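PDB 5KF0: aldehyde dehydrogenase from Burkholderia vietnamiensis, which probably oxidises aldehydes to carboxylic acids with a nicotinamide dinucleotide cofactor, and binds NADPH. Local coordinates for residues R379-R385 and N409-F413; S341-S345 and V364-F369; A264-A268 and F398-A404; Y286-Q291 and F331-I336; Y276-L281 and I441-P445. All blocks are in the same frame, centred on the assembly; numbering follows the deposited sequence.

From the N terminus, contact 3 opens first, at strand 263-266, then contact 5, on helix 274-286. Contact 4 starts in the loop after that helix and closes at 331-336, and contact 2 follows in series, joining helix 338-353 to the hairpin at 364-369. Contact 4 touches contact 2 through a probable hydrogen bond from Met335 N to Ala367 O. Contact 1 opens at 379-385; contact 3 closes at 398-404 before contact 1 does at 409-413, so these two cross. Contact 5 closes last, at 441-445, crossing contact 3 and spanning contacts 1, 2 and 4; contacts 2 and 4 lie inside contact 3 as well. Together they tie helices and loops around the mixed sheet of the catalytic domain.

Contact 1 (R379-R385 and N409-F413)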
# COMPACT_ATOMS: atom_id res chain seq x y z
N ARG A 379 -41.79 13.54 7.67
CA ARG A 379 -40.45 13.18 8.13
C ARG A 379 -40.39 12.90 9.63
O ARG A 379 -39.39 12.33 10.10
CB ARG A 379 -39.43 14.27 7.77
CG ARG A 379 -39.68 15.63 8.44
CD ARG A 379 -38.51 16.60 8.25
NE ARG A 379 -37.37 16.25 9.10
CZ ARG A 379 -37.21 16.67 10.35
NH1 ARG A 379 -38.11 17.48 10.91
NH2 ARG A 379 -36.14 16.30 11.04
N GLU A 380 -41.41 13.27 10.40
CA GLU A 380 -41.43 12.99 11.83
C GLU A 380 -41.90 11.57 12.15
O GLU A 380 -41.70 11.11 13.28
CB GLU A 380 -42.35 13.99 12.55
CG GLU A 380 -43.84 13.63 12.53
CD GLU A 380 -44.54 13.92 11.19
OE1 GLU A 380 -45.73 13.54 11.06
OE2 GLU A 380 -43.92 14.53 10.29
N GLN A 381 -42.50 10.87 11.19
CA GLN A 381 -43.16 9.59 11.46
C GLN A 381 -42.18 8.47 11.75
O GLN A 381 -41.09 8.40 11.18
CB GLN A 381 -44.02 9.18 10.26
CG GLN A 381 -45.31 9.96 10.12
CD GLN A 381 -46.22 9.77 11.32
OE1 GLN A 381 -46.51 8.64 11.70
NE2 GLN A 381 -46.63 10.87 11.94
N ASP A 382 -42.61 7.54 12.62
CA ASP A 382 -41.83 6.33 12.86
C ASP A 382 -41.52 5.60 11.57
O ASP A 382 -40.43 5.06 11.40
CB ASP A 382 -42.58 5.39 13.82
CG ASP A 382 -42.58 5.89 15.25
OD1 ASP A 382 -41.79 6.80 15.58
OD2 ASP A 382 -43.39 5.37 16.05
N LEU A 383 -42.49 5.54 10.65
CA LEU A 383 -42.27 4.86 9.38
C LEU A 383 -41.14 5.50 8.60
O LEU A 383 -40.46 4.82 7.82
CB LEU A 383 -43.55 4.85 8.55
CG LEU A 383 -43.53 3.97 7.30
CD1 LEU A 383 -43.49 2.50 7.70
CD2 LEU A 383 -44.72 4.25 6.42
N TYR A 384 -40.92 6.81 8.78
CA TYR A 384 -39.84 7.50 8.10
C TYR A 384 -38.50 7.29 8.80
O TYR A 384 -37.50 6.98 8.16
CB TYR A 384 -40.14 9.01 8.01
CG TYR A 384 -39.23 9.71 7.03
CD1 TYR A 384 -39.61 9.90 5.71
CD2 TYR A 384 -37.97 10.17 7.42
CE1 TYR A 384 -38.77 10.51 4.80
CE2 TYR A 384 -37.13 10.79 6.52
CZ TYR A 384 -37.53 10.96 5.21
OH TYR A 384 -36.69 11.55 4.30
N ARG A 385 -38.49 7.44 10.13
CA ARG A 385 -37.26 7.63 10.89
C ARG A 385 -36.69 6.36 11.51
O ARG A 385 -35.48 6.29 11.75
CB ARG A 385 -37.49 8.64 12.02
CG ARG A 385 -38.01 9.98 11.54
CD ARG A 385 -37.70 11.10 12.54
NE ARG A 385 -36.29 11.48 12.50
CZ ARG A 385 -35.76 12.29 11.59
NH1 ARG A 385 -36.53 12.79 10.62
NH2 ARG A 385 -34.46 12.58 11.63
N ASN A 409 -29.59 12.60 4.87
CA ASN A 409 -28.88 12.74 6.14
C ASN A 409 -29.80 13.01 7.32
O ASN A 409 -29.33 12.96 8.46
CB ASN A 409 -27.86 13.89 6.05
CG ASN A 409 -26.59 13.51 5.31
OD1 ASN A 409 -26.21 12.34 5.26
ND2 ASN A 409 -25.90 14.52 4.76
N ASP A 410 -31.08 13.33 7.08
CA ASP A 410 -32.03 13.64 8.14
C ASP A 410 -32.48 12.34 8.80
O ASP A 410 -33.60 11.86 8.60
CB ASP A 410 -33.20 14.43 7.56
CG ASP A 410 -34.31 14.63 8.58
OD1 ASP A 410 -33.98 14.84 9.77
OD2 ASP A 410 -35.51 14.56 8.18
N SER A 411 -31.57 11.77 9.59
CA SER A 411 -31.73 10.42 10.11
C SER A 411 -30.74 10.22 11.25
O SER A 411 -29.67 10.83 11.26
CB SER A 411 -31.47 9.37 9.02
OG SER A 411 -31.53 8.06 9.57
N ASP A 412 -31.10 9.32 12.18
CA ASP A 412 -30.15 8.80 13.16
C ASP A 412 -29.09 7.93 12.52
O ASP A 412 -28.04 7.69 13.13
CB ASP A 412 -30.87 7.95 14.22
CG ASP A 412 -31.87 8.72 15.04
OD1 ASP A 412 -31.75 9.95 15.15
OD2 ASP A 412 -32.76 8.05 15.60
N PHE A 413 -29.33 7.45 11.30
CA PHE A 413 -28.58 6.35 10.73
C PHE A 413 -27.69 6.84 9.59
O PHE A 413 -27.73 8.00 9.19
CB PHE A 413 -29.55 5.26 10.26
CG PHE A 413 -30.41 4.74 11.37
CD1 PHE A 413 -29.84 4.03 12.42
CD2 PHE A 413 -31.79 4.99 11.39
CE1 PHE A 413 -30.63 3.54 13.47
CE2 PHE A 413 -32.58 4.51 12.43
CZ PHE A 413 -31.99 3.78 13.48
O HOH W 1 -35.97 14.08 5.52
O HOH W 2 -33.95 8.54 12.11
O HOH W 3 -35.00 9.88 14.51
O HOH W 4 -34.79 6.19 14.78
O HOH W 5 -32.63 12.17 13.74
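Arg379 and Arg385 clamp the carboxylate of Asp410 in a salt-bridge network on the surface of the catalytic domain, where the loop after helix 401-409 makes an inverse gamma turn centred on Asp410. Followed outward, Arg379 brings CB to 4.0 Å and CD to 3.6 Å from Asp410 OD2. The bend at chi3 (-75°) then turns NE onto that same OD2 at 2.7 Å, nearly straight at 175°, and NH2 bonds Asp410 OD1 at 2.9 Å. This side-on, two-nitrogen grip lies syn to both oxygens but tilted out of the carboxylate plane. Arg385 answers end-on: its NH1 reaches Asp410 OD2 at 3.2 Å and its NH2 reaches OD1 at 3.0 Å, both from the opposite face of the carboxylate. Each oxygen therefore accepts from both arginines, which would probably stabilise its negative charge. A water links OD2 to Tyr384 OH, which also bonds Glu396. Farther along, Phe413 turns its ring edge to the backbone of Arg385, with CE2 3.5 Å from Arg385 O.

Contact 2 (S341-S345 and V364-F369)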
# COMPACT_ATOMS: atom_id res chain seq x y z
N SER A 341 -44.43 -8.03 11.98
CA SER A 341 -45.41 -7.51 11.03
C SER A 341 -46.33 -6.50 11.71
O SER A 341 -46.63 -5.44 11.14
CB SER A 341 -46.21 -8.67 10.43
OG SER A 341 -47.14 -8.20 9.49
N ARG A 342 -46.77 -6.79 12.93
CA ARG A 342 -47.64 -5.86 13.64
C ARG A 342 -46.92 -4.57 13.99
O ARG A 342 -47.55 -3.50 13.98
CB ARG A 342 -48.20 -6.50 14.91
CG ARG A 342 -49.27 -7.54 14.65
CD ARG A 342 -50.03 -7.89 15.93
NE ARG A 342 -49.16 -8.48 16.94
CZ ARG A 342 -48.83 -9.77 16.99
NH1 ARG A 342 -49.30 -10.61 16.07
NH2 ARG A 342 -48.04 -10.23 17.95
N ARG A 343 -45.63 -4.64 14.32
CA ARG A 343 -44.86 -3.42 14.55
C ARG A 343 -44.91 -2.51 13.33
O ARG A 343 -45.28 -1.33 13.41
CB ARG A 343 -43.40 -3.74 14.90
CG ARG A 343 -42.48 -2.51 14.85
CD ARG A 343 -40.99 -2.84 14.95
NE ARG A 343 -40.55 -3.83 13.95
CZ ARG A 343 -40.30 -3.56 12.68
NH1 ARG A 343 -40.46 -2.33 12.21
NH2 ARG A 343 -39.90 -4.53 11.86
N LEU A 344 -44.55 -3.06 12.17
CA LEU A 344 -44.48 -2.26 10.95
C LEU A 344 -45.86 -1.79 10.51
O LEU A 344 -46.02 -0.64 10.08
CB LEU A 344 -43.79 -3.06 9.85
CG LEU A 344 -43.61 -2.32 8.53
CD1 LEU A 344 -42.87 -0.98 8.72
CD2 LEU A 344 -42.81 -3.24 7.62
N SER A 345 -46.87 -2.66 10.59
CA SER A 345 -48.21 -2.24 10.21
C SER A 345 -48.72 -1.13 11.13
O SER A 345 -49.46 -0.25 10.68
CB SER A 345 -49.17 -3.43 10.19
OG SER A 345 -49.54 -3.83 11.50
N VAL A 364 -52.01 -6.61 4.99
CA VAL A 364 -51.22 -7.39 5.94
C VAL A 364 -52.09 -8.52 6.48
O VAL A 364 -53.20 -8.27 6.96
CB VAL A 364 -50.70 -6.51 7.09
CG1 VAL A 364 -49.75 -7.32 7.97
CG2 VAL A 364 -50.02 -5.24 6.56
N ASP A 365 -51.59 -9.75 6.40
CA ASP A 365 -52.30 -10.92 6.92
C ASP A 365 -51.31 -11.76 7.72
O ASP A 365 -50.56 -12.56 7.15
CB ASP A 365 -52.93 -11.73 5.79
CG ASP A 365 -53.53 -13.04 6.29
OD1 ASP A 365 -54.02 -13.09 7.43
OD2 ASP A 365 -53.49 -14.03 5.53
N GLY A 366 -51.32 -11.59 9.04
CA GLY A 366 -50.32 -12.26 9.86
C GLY A 366 -48.95 -11.74 9.49
O GLY A 366 -48.72 -10.53 9.41
N ALA A 367 -48.02 -12.66 9.24
CA ALA A 367 -46.69 -12.26 8.80
C ALA A 367 -46.59 -12.03 7.30
O ALA A 367 -45.51 -11.67 6.82
CB ALA A 367 -45.66 -13.31 9.24
N MET A 368 -47.67 -12.22 6.54
CA MET A 368 -47.64 -11.97 5.10
C MET A 368 -47.99 -10.50 4.86
O MET A 368 -49.17 -10.12 4.84
CB MET A 368 -48.59 -12.91 4.36
CG MET A 368 -48.26 -14.39 4.55
SD MET A 368 -46.56 -14.90 4.19
CE MET A 368 -46.37 -14.39 2.50
N PHE A 369 -46.96 -9.69 4.65
CA PHE A 369 -47.06 -8.25 4.43
C PHE A 369 -46.76 -7.99 2.96
O PHE A 369 -45.64 -8.26 2.51
CB PHE A 369 -46.06 -7.54 5.35
CG PHE A 369 -46.38 -6.11 5.68
CD1 PHE A 369 -46.63 -5.17 4.69
CD2 PHE A 369 -46.38 -5.69 7.01
CE1 PHE A 369 -46.90 -3.84 5.01
CE2 PHE A 369 -46.64 -4.35 7.34
CZ PHE A 369 -46.91 -3.43 6.33
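Ser341 supplies the polar link of this contact, donating from OG to Gly366 O across 2.8 Å. The donor lies in the carbonyl plane, and the C=O...donor angle of 156° brings it in close to the line of the C=O bond. The hydroxyl is carried to that carbonyl by a chi1 of -178°, which sets OG opposite the backbone N of Ser341. The acceptor belongs to a type II' beta turn from Asp365 to Met368, with Gly366 at its positive-phi corner. Asp365 and Met368 exchange backbone bonds both ways, as in a two-residue beta hairpin.

Apolar contacts gather around the ring of Phe369. Leu344 crosses it at about a right angle, its CG 3.8 Å from Phe369 CE2 and its CD2 over one face. Val364 CG2 stands 3.4 Å above the plane of the ring, over its centre. Two polar atoms make van der Waals contacts with carbon: Ser345 N, already bonded to Ser341 O within the helix, comes to 3.7 Å from Phe369 CE2 at the ring's edge, and Ser341 OG packs tightly, 3.1 Å from Val364 CG1.

In the fold, one side of helix 338-353 is thus laid against the hairpin between strands 364-365 and 368-375. Val392 of the adjoining strand 392-398 touches both Leu344 and Phe369, and Met335, in the loop ahead of the helix, also packs on Phe369.

Contact 3 (A264-A268 and F398-A404); sequences AIVDA and FDRFDDA
Ile265 is the projection around which this contact is shaped, and it fits a hollow lined by Phe398, Phe401 and Ala404. The setting is a beta-alpha-beta crossover. Strand 392-398 leads through helix 401-409 to strand 416-420, both strands parallel in one sheet, and the connecting helix lies over strand 263-266, which pairs in parallel with 416-420. The two branches of Ile265 divide the hollow. CG2 enters between the aromatic rings, 3.8 Å from Phe398 CZ and 4.1 Å from Phe401 CE1, approaching both obliquely. CD1, at the end of the extended CG1 branch (chi2 170°), meets the helix itself, 3.8 Å from Ala404 CB. That same CB sits 3.6 Å above the plane of the Phe398 ring, over its centre, so the small alanine brings helix, ring and isoleucine together. Phe398 crosses Ile265 at about a right angle, and its tip also reaches the strand backbone, with CE2 3.6 Å from Val266 O. Beyond the strand end, the carboxylate of Asp267 lies beside Phe401, their planes 32° apart. Thr421 and His426 bond Asp267 OD1, and His426 also stacks on Phe401. The other oxygen, Asp267 OD2, comes within 4.0 Å of Phe401 CD1 and accepts from Ala268 N at 2.7 Å.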
# COMPACT_ATOMS: atom_id res chain seq x y z
N ALA A 264 -32.61 6.09 -1.43
CA ALA A 264 -32.13 6.17 -2.81
C ALA A 264 -32.62 7.48 -3.42
O ALA A 264 -33.80 7.82 -3.29
CB ALA A 264 -32.64 5.00 -3.65
N ILE A 265 -31.72 8.20 -4.09
CA ILE A 265 -32.04 9.44 -4.80
C ILE A 265 -32.11 9.14 -6.29
O ILE A 265 -31.21 8.49 -6.83
CB ILE A 265 -30.99 10.53 -4.53
CG1 ILE A 265 -31.03 10.96 -3.07
CG2 ILE A 265 -31.21 11.73 -5.47
CD1 ILE A 265 -29.85 11.85 -2.67
N VAL A 266 -33.16 9.63 -6.95
CA VAL A 266 -33.30 9.55 -8.41
C VAL A 266 -33.16 10.96 -8.96
O VAL A 266 -34.03 11.81 -8.75
CB VAL A 266 -34.63 8.92 -8.83
CG1 VAL A 266 -34.71 8.84 -10.36
CG2 VAL A 266 -34.80 7.54 -8.18
N ASP A 267 -32.06 11.22 -9.67
CA ASP A 267 -31.73 12.55 -10.17
C ASP A 267 -32.54 12.90 -11.42
O ASP A 267 -33.20 12.05 -12.03
CB ASP A 267 -30.23 12.63 -10.46
CG ASP A 267 -29.66 14.04 -10.38
OD1 ASP A 267 -28.43 14.17 -10.52
OD2 ASP A 267 -30.42 15.02 -10.18
N ALA A 268 -32.46 14.17 -11.80
CA ALA A 268 -33.25 14.72 -12.90
C ALA A 268 -32.87 14.16 -14.26
O ALA A 268 -33.65 14.31 -15.21
CB ALA A 268 -33.11 16.25 -12.90
N PHE A 398 -38.21 15.93 -4.57
CA PHE A 398 -37.32 17.06 -4.32
C PHE A 398 -37.09 17.85 -5.60
O PHE A 398 -37.31 17.35 -6.71
CB PHE A 398 -35.96 16.62 -3.74
CG PHE A 398 -35.07 15.92 -4.73
CD1 PHE A 398 -34.10 16.63 -5.45
CD2 PHE A 398 -35.18 14.55 -4.93
CE1 PHE A 398 -33.27 15.97 -6.37
CE2 PHE A 398 -34.34 13.88 -5.83
CZ PHE A 398 -33.40 14.59 -6.55
N ASP A 399 -36.66 19.11 -5.42
CA ASP A 399 -36.30 20.03 -6.50
C ASP A 399 -34.80 20.23 -6.63
O ASP A 399 -34.26 20.24 -7.74
CB ASP A 399 -36.92 21.42 -6.29
CG ASP A 399 -38.42 21.41 -6.30
OD1 ASP A 399 -39.01 20.58 -7.02
OD2 ASP A 399 -39.00 22.25 -5.60
N ARG A 400 -34.12 20.44 -5.50
CA ARG A 400 -32.70 20.78 -5.47
C ARG A 400 -31.91 19.59 -4.97
O ARG A 400 -32.25 19.03 -3.92
CB ARG A 400 -32.44 21.98 -4.55
CG ARG A 400 -33.03 23.30 -4.98
CD ARG A 400 -32.58 24.42 -4.03
NE ARG A 400 -33.16 24.27 -2.70
CZ ARG A 400 -32.52 23.76 -1.65
NH1 ARG A 400 -31.26 23.34 -1.76
NH2 ARG A 400 -33.14 23.67 -0.48
N PHE A 401 -30.84 19.23 -5.68
CA PHE A 401 -30.05 18.07 -5.28
C PHE A 401 -29.55 18.18 -3.84
O PHE A 401 -29.56 17.19 -3.10
CB PHE A 401 -28.88 17.89 -6.26
CG PHE A 401 -28.18 16.57 -6.12
CD1 PHE A 401 -28.78 15.40 -6.57
CD2 PHE A 401 -26.91 16.50 -5.55
CE1 PHE A 401 -28.12 14.17 -6.44
CE2 PHE A 401 -26.25 15.28 -5.42
CZ PHE A 401 -26.86 14.11 -5.86
N ASP A 402 -29.13 19.38 -3.42
CA ASP A 402 -28.62 19.53 -2.05
C ASP A 402 -29.71 19.27 -1.02
O ASP A 402 -29.42 18.79 0.09
CB ASP A 402 -28.05 20.93 -1.86
CG ASP A 402 -26.56 21.01 -2.17
OD1 ASP A 402 -25.98 20.00 -2.61
OD2 ASP A 402 -25.99 22.11 -1.96
N ASP A 403 -30.97 19.57 -1.35
CA ASP A 403 -32.08 19.26 -0.45
C ASP A 403 -32.27 17.75 -0.34
O ASP A 403 -32.55 17.23 0.75
CB ASP A 403 -33.35 19.93 -0.95
CG ASP A 403 -34.55 19.66 -0.05
OD1 ASP A 403 -35.60 19.23 -0.59
OD2 ASP A 403 -34.47 19.90 1.17
N ALA A 404 -32.15 17.02 -1.46
CA ALA A 404 -32.20 15.57 -1.40
C ALA A 404 -31.11 15.02 -0.49
O ALA A 404 -31.36 14.13 0.34
CB ALA A 404 -32.06 14.97 -2.80

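Contact 4 (Y286-Q291 and F331-I336)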
# COMPACT_ATOMS: atom_id res chain seq x y z
N TYR A 286 -37.88 -4.42 -1.62
CA TYR A 286 -38.70 -5.58 -1.33
C TYR A 286 -37.96 -6.90 -1.35
O TYR A 286 -38.56 -7.92 -0.97
CB TYR A 286 -39.90 -5.62 -2.30
CG TYR A 286 -40.66 -4.30 -2.28
CD1 TYR A 286 -41.20 -3.81 -1.08
CD2 TYR A 286 -40.80 -3.53 -3.43
CE1 TYR A 286 -41.87 -2.58 -1.04
CE2 TYR A 286 -41.48 -2.31 -3.40
CZ TYR A 286 -42.01 -1.84 -2.21
OH TYR A 286 -42.67 -0.63 -2.19
N TYR A 287 -36.67 -6.93 -1.73
CA TYR A 287 -35.87 -8.15 -1.61
C TYR A 287 -35.94 -8.66 -0.18
O TYR A 287 -35.77 -7.90 0.77
CB TYR A 287 -34.41 -7.88 -2.01
CG TYR A 287 -33.41 -8.95 -1.58
CD1 TYR A 287 -32.76 -8.87 -0.35
CD2 TYR A 287 -33.11 -10.02 -2.41
CE1 TYR A 287 -31.85 -9.84 0.04
CE2 TYR A 287 -32.20 -11.00 -2.02
CZ TYR A 287 -31.57 -10.90 -0.80
OH TYR A 287 -30.66 -11.88 -0.41
N GLN A 288 -36.18 -9.97 -0.05
CA GLN A 288 -36.37 -10.61 1.25
C GLN A 288 -37.38 -9.84 2.11
O GLN A 288 -37.23 -9.71 3.33
CB GLN A 288 -35.04 -10.79 1.99
CG GLN A 288 -35.15 -11.83 3.10
CD GLN A 288 -33.82 -12.20 3.71
OE1 GLN A 288 -32.76 -11.96 3.11
NE2 GLN A 288 -33.87 -12.78 4.91
N SER A 289 -38.42 -9.34 1.44
CA SER A 289 -39.50 -8.58 2.07
C SER A 289 -38.97 -7.41 2.88
O SER A 289 -39.49 -7.08 3.95
CB SER A 289 -40.38 -9.49 2.92
OG SER A 289 -40.88 -10.56 2.12
N GLY A 290 -37.91 -6.78 2.37
CA GLY A 290 -37.34 -5.62 3.04
C GLY A 290 -36.53 -5.93 4.28
O GLY A 290 -36.13 -5.00 4.98
N GLN A 291 -36.28 -7.21 4.58
CA GLN A 291 -35.54 -7.59 5.78
C GLN A 291 -34.04 -7.61 5.47
O GLN A 291 -33.37 -8.65 5.46
CB GLN A 291 -36.06 -8.92 6.30
CG GLN A 291 -37.53 -8.82 6.73
CD GLN A 291 -38.08 -10.10 7.32
OE1 GLN A 291 -38.69 -10.08 8.38
NE2 GLN A 291 -37.87 -11.22 6.63
N PHE A 331 -41.34 -13.58 -4.66
CA PHE A 331 -40.37 -12.55 -4.32
C PHE A 331 -40.56 -12.02 -2.91
O PHE A 331 -39.57 -11.72 -2.24
CB PHE A 331 -40.45 -11.39 -5.32
CG PHE A 331 -39.28 -10.45 -5.25
CD1 PHE A 331 -38.00 -10.86 -5.62
CD2 PHE A 331 -39.44 -9.15 -4.78
CE1 PHE A 331 -36.93 -9.99 -5.55
CE2 PHE A 331 -38.37 -8.28 -4.72
CZ PHE A 331 -37.12 -8.69 -5.10
N VAL A 332 -41.80 -11.93 -2.43
CA VAL A 332 -42.10 -11.43 -1.09
C VAL A 332 -42.53 -12.62 -0.24
O VAL A 332 -43.67 -13.08 -0.34
CB VAL A 332 -43.17 -10.33 -1.13
CG1 VAL A 332 -43.52 -9.86 0.28
CG2 VAL A 332 -42.68 -9.17 -2.00
N GLY A 333 -41.64 -13.11 0.62
CA GLY A 333 -42.01 -14.13 1.57
C GLY A 333 -42.52 -13.54 2.87
O GLY A 333 -42.70 -12.32 3.00
N PRO A 334 -42.75 -14.38 3.88
CA PRO A 334 -43.23 -13.89 5.17
C PRO A 334 -42.20 -13.03 5.88
O PRO A 334 -40.99 -13.25 5.77
CB PRO A 334 -43.48 -15.18 5.96
CG PRO A 334 -42.49 -16.14 5.40
CD PRO A 334 -42.47 -15.83 3.91
N MET A 335 -42.69 -12.05 6.63
CA MET A 335 -41.80 -11.43 7.61
C MET A 335 -41.47 -12.45 8.70
O MET A 335 -42.11 -13.50 8.83
CB MET A 335 -42.44 -10.17 8.19
CG MET A 335 -42.56 -9.05 7.17
SD MET A 335 -43.31 -7.57 7.86
CE MET A 335 -42.07 -7.10 9.08
N ILE A 336 -40.44 -12.12 9.49
CA ILE A 336 -39.86 -13.10 10.39
C ILE A 336 -40.82 -13.52 11.50
O ILE A 336 -40.68 -14.63 12.04
CB ILE A 336 -38.53 -12.56 10.97
CG1 ILE A 336 -37.78 -13.67 11.71
CG2 ILE A 336 -38.77 -11.32 11.85
CD1 ILE A 336 -37.43 -14.87 10.83
O HOH W 6 -36.82 -11.55 -2.23
O HOH W 7 -39.11 -12.37 1.41
O HOH W 8 -38.81 -13.89 7.48
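Ser289 OG is held twice: it donates to Gly333 O at 2.7 Å, from above the carbonyl plane, and accepts a bond from a water 2.6 Å away from OG. The hydroxyl thus takes the C=O of Gly333 and that water its N-H. Val332 packs against the hydroxyl as well, with CG1 3.3 Å from Ser289 OG. The contact joins two loops of the catalytic domain, one following helix 274-286 and one preceding helix 338-353. Gln288, Ser289 and Gly290 all have left-handed helical backbone angles, a tight turn that presents Ser289 to the second loop. Phe331 covers its start, laying CE2 3.7 Å from Tyr287 N, and a second water bridges Gln288 N to Phe331 O. At the far end, Ile336, whose side chain is about 6 Å from NADPH, donates its backbone N-H to Gln291 OE1, N to OE1 2.9 Å, on an in-plane lone pair though bent to 139° at the hydrogen. A third water, 3.0 Å from Gln291 NE2, donates to Pro334 O.

Contact 5 (Y276-L281 and I441-P445)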
# COMPACT_ATOMS: atom_id res chain seq x y z
N TYR A 276 -35.00 0.73 -15.66
CA TYR A 276 -33.90 0.16 -14.88
C TYR A 276 -33.96 0.65 -13.44
O TYR A 276 -33.83 -0.15 -12.49
CB TYR A 276 -32.55 0.55 -15.50
CG TYR A 276 -31.39 0.38 -14.54
CD1 TYR A 276 -30.78 1.49 -13.94
CD2 TYR A 276 -30.91 -0.89 -14.21
CE1 TYR A 276 -29.73 1.32 -13.03
CE2 TYR A 276 -29.86 -1.06 -13.32
CZ TYR A 276 -29.28 0.06 -12.73
OH TYR A 276 -28.25 -0.13 -11.84
N VAL A 277 -34.15 1.95 -13.25
CA VAL A 277 -34.21 2.53 -11.91
C VAL A 277 -35.33 1.89 -11.10
O VAL A 277 -35.13 1.45 -9.97
CB VAL A 277 -34.38 4.06 -12.01
CG1 VAL A 277 -34.62 4.67 -10.62
CG2 VAL A 277 -33.13 4.69 -12.68
N VAL A 278 -36.52 1.83 -11.69
CA VAL A 278 -37.68 1.25 -11.01
C VAL A 278 -37.42 -0.21 -10.65
O VAL A 278 -37.78 -0.65 -9.55
CB VAL A 278 -38.93 1.42 -11.89
CG1 VAL A 278 -40.05 0.48 -11.44
CG2 VAL A 278 -39.38 2.87 -11.86
N ASP A 279 -36.78 -0.97 -11.54
CA ASP A 279 -36.48 -2.37 -11.23
C ASP A 279 -35.55 -2.48 -10.03
O ASP A 279 -35.76 -3.31 -9.14
CB ASP A 279 -35.88 -3.06 -12.45
CG ASP A 279 -35.66 -4.55 -12.22
OD1 ASP A 279 -36.66 -5.29 -12.09
OD2 ASP A 279 -34.49 -4.97 -12.16
N ARG A 280 -34.53 -1.61 -9.95
CA ARG A 280 -33.59 -1.67 -8.83
C ARG A 280 -34.21 -1.15 -7.54
O ARG A 280 -33.92 -1.66 -6.45
CB ARG A 280 -32.31 -0.91 -9.18
CG ARG A 280 -31.55 -1.51 -10.38
CD ARG A 280 -31.27 -2.97 -10.12
NE ARG A 280 -30.22 -3.14 -9.11
CZ ARG A 280 -29.95 -4.27 -8.48
NH1 ARG A 280 -30.66 -5.37 -8.74
NH2 ARG A 280 -28.95 -4.31 -7.60
N LEU A 281 -35.08 -0.13 -7.64
CA LEU A 281 -35.79 0.34 -6.45
C LEU A 281 -36.68 -0.76 -5.87
O LEU A 281 -36.70 -0.98 -4.66
CB LEU A 281 -36.64 1.58 -6.79
CG LEU A 281 -35.88 2.86 -7.13
CD1 LEU A 281 -36.84 3.90 -7.72
CD2 LEU A 281 -35.20 3.41 -5.87
N ILE A 441 -23.45 4.72 -6.57
CA ILE A 441 -23.81 5.55 -7.71
C ILE A 441 -24.35 4.66 -8.82
O ILE A 441 -23.67 3.72 -9.26
CB ILE A 441 -22.62 6.38 -8.22
CG1 ILE A 441 -22.06 7.29 -7.11
CG2 ILE A 441 -23.03 7.21 -9.46
CD1 ILE A 441 -23.07 8.32 -6.60
N ASN A 442 -25.57 4.96 -9.28
CA ASN A 442 -26.25 4.25 -10.36
C ASN A 442 -26.73 2.85 -9.94
O ASN A 442 -26.94 1.98 -10.78
CB ASN A 442 -25.37 4.17 -11.62
CG ASN A 442 -26.19 4.02 -12.89
OD1 ASN A 442 -27.33 4.49 -12.96
ND2 ASN A 442 -25.62 3.36 -13.90
N ASP A 443 -26.91 2.64 -8.63
CA ASP A 443 -27.64 1.48 -8.11
C ASP A 443 -28.17 1.86 -6.73
O ASP A 443 -27.85 2.92 -6.19
CB ASP A 443 -26.77 0.22 -8.06
CG ASP A 443 -27.59 -1.07 -7.98
OD1 ASP A 443 -26.98 -2.15 -7.83
OD2 ASP A 443 -28.84 -1.02 -8.05
N VAL A 444 -29.00 0.98 -6.17
CA VAL A 444 -29.61 1.21 -4.87
C VAL A 444 -28.58 1.06 -3.75
O VAL A 444 -27.53 0.43 -3.95
CB VAL A 444 -30.80 0.27 -4.62
CG1 VAL A 444 -32.03 0.75 -5.42
CG2 VAL A 444 -30.43 -1.17 -4.98
N PRO A 445 -28.86 1.61 -2.56
CA PRO A 445 -27.98 1.35 -1.41
C PRO A 445 -27.89 -0.11 -1.04
O PRO A 445 -27.00 -0.49 -0.27
CB PRO A 445 -28.62 2.17 -0.28
CG PRO A 445 -30.08 2.29 -0.70
CD PRO A 445 -29.98 2.49 -2.19
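Helix 274-286 of the catalytic domain packs here on the loop that follows strand 438-441, beside a subunit interface. Within one chain, Tyr276, Arg280 and Leu281 of the helix meet Asn442, Asp443 and Val444 of the loop. At Ile441 the strand pairs in parallel with a strand of a second subunit, so the sheet continues between chains. One helical turn separates the two polar contacts. Tyr276 OH donates to Asn442 O at 2.7 Å, in the carbonyl plane with a C=O...donor angle of 155°; the tyrosine hydroxyl also bonds Arg483 of the second subunit. Arg280 forms a salt bridge with Asp443 by a side-on, two-nitrogen grip. Its NE reaches Asp443 OD2 at 2.7 Å and its NH2 reaches OD1 at 2.9 Å, with guanidinium and carboxylate planes 38° apart. The arginine folds back to do this, bending at chi2 and chi3, and its CB, CG and CD all pass within 3.7 Å of Asp443 OD2. On the loop side, Val444 N gives OD2 a further, weak bond, while OD1 is bonded by Tyr143 of the second subunit. The carboxylate is thereby shared between the helix, its own loop and the neighbouring chain. Apolar closure comes from Val444, which points at the helix: its CG1 lies 4.2 Å from Leu281 CD2. The same methyl also lies against the helix backbone, CG1 3.2 Å from Arg280 O.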